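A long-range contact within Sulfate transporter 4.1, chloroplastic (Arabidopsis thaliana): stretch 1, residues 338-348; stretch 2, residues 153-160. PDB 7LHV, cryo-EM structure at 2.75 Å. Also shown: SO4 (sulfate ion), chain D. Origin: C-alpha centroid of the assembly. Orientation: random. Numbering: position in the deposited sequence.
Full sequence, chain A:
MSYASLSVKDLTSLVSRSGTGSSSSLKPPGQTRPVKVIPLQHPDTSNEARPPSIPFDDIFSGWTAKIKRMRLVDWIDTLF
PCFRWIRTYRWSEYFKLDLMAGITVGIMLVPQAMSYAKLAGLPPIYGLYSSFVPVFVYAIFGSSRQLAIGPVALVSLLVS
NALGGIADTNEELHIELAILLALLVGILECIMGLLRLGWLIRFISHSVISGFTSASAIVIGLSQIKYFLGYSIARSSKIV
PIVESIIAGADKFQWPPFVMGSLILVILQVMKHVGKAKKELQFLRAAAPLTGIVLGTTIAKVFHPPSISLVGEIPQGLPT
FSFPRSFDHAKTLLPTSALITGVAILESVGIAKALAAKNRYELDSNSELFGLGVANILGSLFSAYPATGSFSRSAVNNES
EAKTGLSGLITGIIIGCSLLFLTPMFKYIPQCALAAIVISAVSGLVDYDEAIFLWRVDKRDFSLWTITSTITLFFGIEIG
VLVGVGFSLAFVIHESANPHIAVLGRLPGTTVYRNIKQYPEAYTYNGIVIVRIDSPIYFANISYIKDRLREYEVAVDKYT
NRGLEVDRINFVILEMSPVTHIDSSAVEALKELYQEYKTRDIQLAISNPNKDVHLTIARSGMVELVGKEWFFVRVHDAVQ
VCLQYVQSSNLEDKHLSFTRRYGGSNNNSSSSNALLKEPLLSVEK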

# COMPACT_ATOMS: atom_id res chain seq x y z
N ALA A 338 9.94 9.36 -11.11
CA ALA A 338 9.71 8.23 -10.22
C ALA A 338 9.40 6.97 -11.01
O ALA A 338 10.01 5.92 -10.78
CB ALA A 338 8.57 8.56 -9.25
N LEU A 339 8.48 7.07 -11.97
CA LEU A 339 8.06 5.90 -12.73
C LEU A 339 9.24 5.22 -13.40
O LEU A 339 9.47 4.01 -13.21
CB LEU A 339 7.01 6.30 -13.76
CG LEU A 339 6.56 5.24 -14.77
CD1 LEU A 339 6.03 4.01 -14.07
CD2 LEU A 339 5.51 5.83 -15.69
N ILE A 340 10.03 5.98 -14.15
CA ILE A 340 11.24 5.43 -14.76
C ILE A 340 12.13 4.82 -13.70
O ILE A 340 12.63 3.69 -13.86
CB ILE A 340 11.98 6.52 -15.56
CG1 ILE A 340 11.22 6.84 -16.85
CG2 ILE A 340 13.40 6.09 -15.87
CD1 ILE A 340 11.73 8.08 -17.55
N THR A 341 12.32 5.52 -12.58
CA THR A 341 13.14 4.97 -11.50
C THR A 341 12.58 3.64 -11.03
O THR A 341 13.33 2.68 -10.82
CB THR A 341 13.21 5.95 -10.34
OG1 THR A 341 13.82 7.17 -10.79
CG2 THR A 341 14.04 5.37 -9.21
N GLY A 342 11.25 3.54 -10.90
CA GLY A 342 10.65 2.28 -10.52
C GLY A 342 11.03 1.17 -11.47
O GLY A 342 11.37 0.06 -11.04
N VAL A 343 11.03 1.46 -12.77
CA VAL A 343 11.46 0.48 -13.76
C VAL A 343 12.87 -0.01 -13.44
O VAL A 343 13.13 -1.21 -13.38
CB VAL A 343 11.38 1.08 -15.18
CG1 VAL A 343 12.14 0.21 -16.16
CG2 VAL A 343 9.93 1.24 -15.60
N ALA A 344 13.78 0.93 -13.16
CA ALA A 344 15.14 0.54 -12.83
C ALA A 344 15.19 -0.33 -11.58
O ALA A 344 16.05 -1.21 -11.48
CB ALA A 344 16.01 1.78 -12.65
N ILE A 345 14.29 -0.09 -10.63
CA ILE A 345 14.26 -0.93 -9.44
C ILE A 345 13.73 -2.32 -9.79
O ILE A 345 14.20 -3.33 -9.24
CB ILE A 345 13.42 -0.26 -8.33
CG1 ILE A 345 14.10 1.02 -7.87
CG2 ILE A 345 13.23 -1.20 -7.16
CD1 ILE A 345 13.25 1.86 -6.95
N LEU A 346 12.77 -2.39 -10.70
CA LEU A 346 12.08 -3.65 -10.95
C LEU A 346 12.73 -4.48 -12.05
O LEU A 346 12.78 -5.71 -11.95
CB LEU A 346 10.62 -3.38 -11.29
CG LEU A 346 9.76 -2.86 -10.14
CD1 LEU A 346 8.37 -2.51 -10.63
CD2 LEU A 346 9.68 -3.89 -9.02
N GLU A 347 13.22 -3.83 -13.11
CA GLU A 347 13.76 -4.55 -14.26
C GLU A 347 15.28 -4.60 -14.27
O GLU A 347 15.86 -5.69 -14.30
CB GLU A 347 13.23 -3.90 -15.55
CG GLU A 347 11.74 -4.07 -15.75
CD GLU A 347 11.25 -3.41 -17.02
OE1 GLU A 347 12.05 -2.72 -17.68
OE2 GLU A 347 10.06 -3.59 -17.36
N SER A 348 15.94 -3.44 -14.24
CA SER A 348 17.40 -3.41 -14.36
C SER A 348 18.07 -4.14 -13.21
O SER A 348 19.02 -4.91 -13.41
CB SER A 348 17.89 -1.97 -14.44
OG SER A 348 19.29 -1.90 -14.24
S SO4 D . 15.34 -3.73 -24.47
O1 SO4 D . 14.97 -4.96 -25.16
O2 SO4 D . 15.70 -4.04 -23.10
O3 SO4 D . 14.20 -2.82 -24.48
O4 SO4 D . 16.47 -3.10 -25.15
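Stretch 2 153-160: ALVSLLVS

Leu-158 is the hub of this contact, a leucine of stretch 2 that meets three residues of stretch 1. Leu-158 CD1 lies 3.9 Å from Ile-340 CG1 and 4.2 Å from Val-343 CG2, and Leu-158 CD2 lies 3.8 Å from Leu-339 CD2. The CA-to-CB bond of Leu-158 points toward stretch 1, and the m,t rotamer (chi1 -61°, chi2 176°) extends the side chain among the three partners.

The frame is a pair of helices. Residues 153-160 are helical throughout, with i to i+4 bonds such as Leu-158 N to Leu-154 O at 2.9 Å, and they run nearly antiparallel to helix 338-348, at 172° between N-to-C directions. The axes come no closer than 10.4 Å, so side chains bridge the gap; the nearest backbone pair, Ile-340 CA and Val-155 CA, is 6.3 Å apart. Antiparallel register follows directly: moving up stretch 1 from Leu-339 to Glu-347 means moving down stretch 2 from Leu-158 to Leu-154.

Around the hub, beta-branched residues fill in. The CA-to-CB bond of Ile-340 points sideways, yet the end of the side chain comes nearer, placing Ile-340 CD1 3.9 Å from Val-159 CG2; Ile-340 CG2 sits 4.2 Å from Val-155 CG2. The CA-to-CB bond of Val-343 points toward stretch 2, and Val-343 CG2 lies 4.1 Å from Leu-154 CD2. The rule to read is that two leucines four residues apart, Leu-154 and Leu-158, with CA-to-CB bonds toward the partner, supply the reach, while Val and Ile fill the flanks; that of Ser-156 points away.

At the edge, polarity arrives without pairing. Glu-347 OE2 approaches Leu-154 CD2 at 3.5 Å, a packing contact, and no hydrogen bond crosses between the helices. Farther out, Ala-153 N donates to sulfate O3 at 3.2 Å, nearly straight at 171°.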

# COMPACT_ATOMS: atom_id res chain seq x y z
N ALA A 153 13.57 0.29 -24.85
CA ALA A 153 12.29 0.61 -25.47
C ALA A 153 11.32 1.24 -24.47
O ALA A 153 10.66 2.23 -24.77
CB ALA A 153 11.68 -0.65 -26.08
N LEU A 154 11.24 0.68 -23.26
CA LEU A 154 10.24 1.13 -22.30
C LEU A 154 10.56 2.53 -21.78
O LEU A 154 9.67 3.38 -21.69
CB LEU A 154 10.13 0.13 -21.15
CG LEU A 154 9.00 0.39 -20.15
CD1 LEU A 154 7.67 0.41 -20.87
CD2 LEU A 154 9.00 -0.67 -19.07
N VAL A 155 11.81 2.77 -21.40
CA VAL A 155 12.18 4.09 -20.89
C VAL A 155 12.05 5.14 -21.98
O VAL A 155 11.63 6.27 -21.72
CB VAL A 155 13.60 4.05 -20.30
CG1 VAL A 155 14.14 5.45 -20.11
CG2 VAL A 155 13.59 3.31 -18.97
N SER A 156 12.39 4.78 -23.22
CA SER A 156 12.19 5.71 -24.33
C SER A 156 10.71 6.02 -24.53
O SER A 156 10.35 7.17 -24.79
CB SER A 156 12.79 5.13 -25.61
OG SER A 156 14.20 5.02 -25.52
N LEU A 157 9.85 5.01 -24.41
CA LEU A 157 8.42 5.25 -24.52
C LEU A 157 7.92 6.18 -23.41
O LEU A 157 7.11 7.08 -23.67
CB LEU A 157 7.66 3.93 -24.48
CG LEU A 157 6.14 4.04 -24.35
CD1 LEU A 157 5.54 4.62 -25.62
CD2 LEU A 157 5.55 2.68 -24.05
N LEU A 158 8.38 5.96 -22.18
CA LEU A 158 7.95 6.82 -21.07
C LEU A 158 8.45 8.25 -21.25
O LEU A 158 7.72 9.21 -20.98
CB LEU A 158 8.44 6.25 -19.75
CG LEU A 158 7.92 4.86 -19.40
CD1 LEU A 158 8.55 4.36 -18.12
CD2 LEU A 158 6.41 4.87 -19.29
N VAL A 159 9.69 8.41 -21.71
CA VAL A 159 10.23 9.74 -21.98
C VAL A 159 9.42 10.43 -23.05
O VAL A 159 9.08 11.62 -22.93
CB VAL A 159 11.72 9.63 -22.37
CG1 VAL A 159 12.18 10.91 -23.04
CG2 VAL A 159 12.56 9.34 -21.14
N SER A 160 9.09 9.71 -24.13
CA SER A 160 8.26 10.29 -25.18
C SER A 160 6.89 10.68 -24.64
O SER A 160 6.36 11.75 -24.98
CB SER A 160 8.11 9.30 -26.33
OG SER A 160 7.13 9.75 -27.25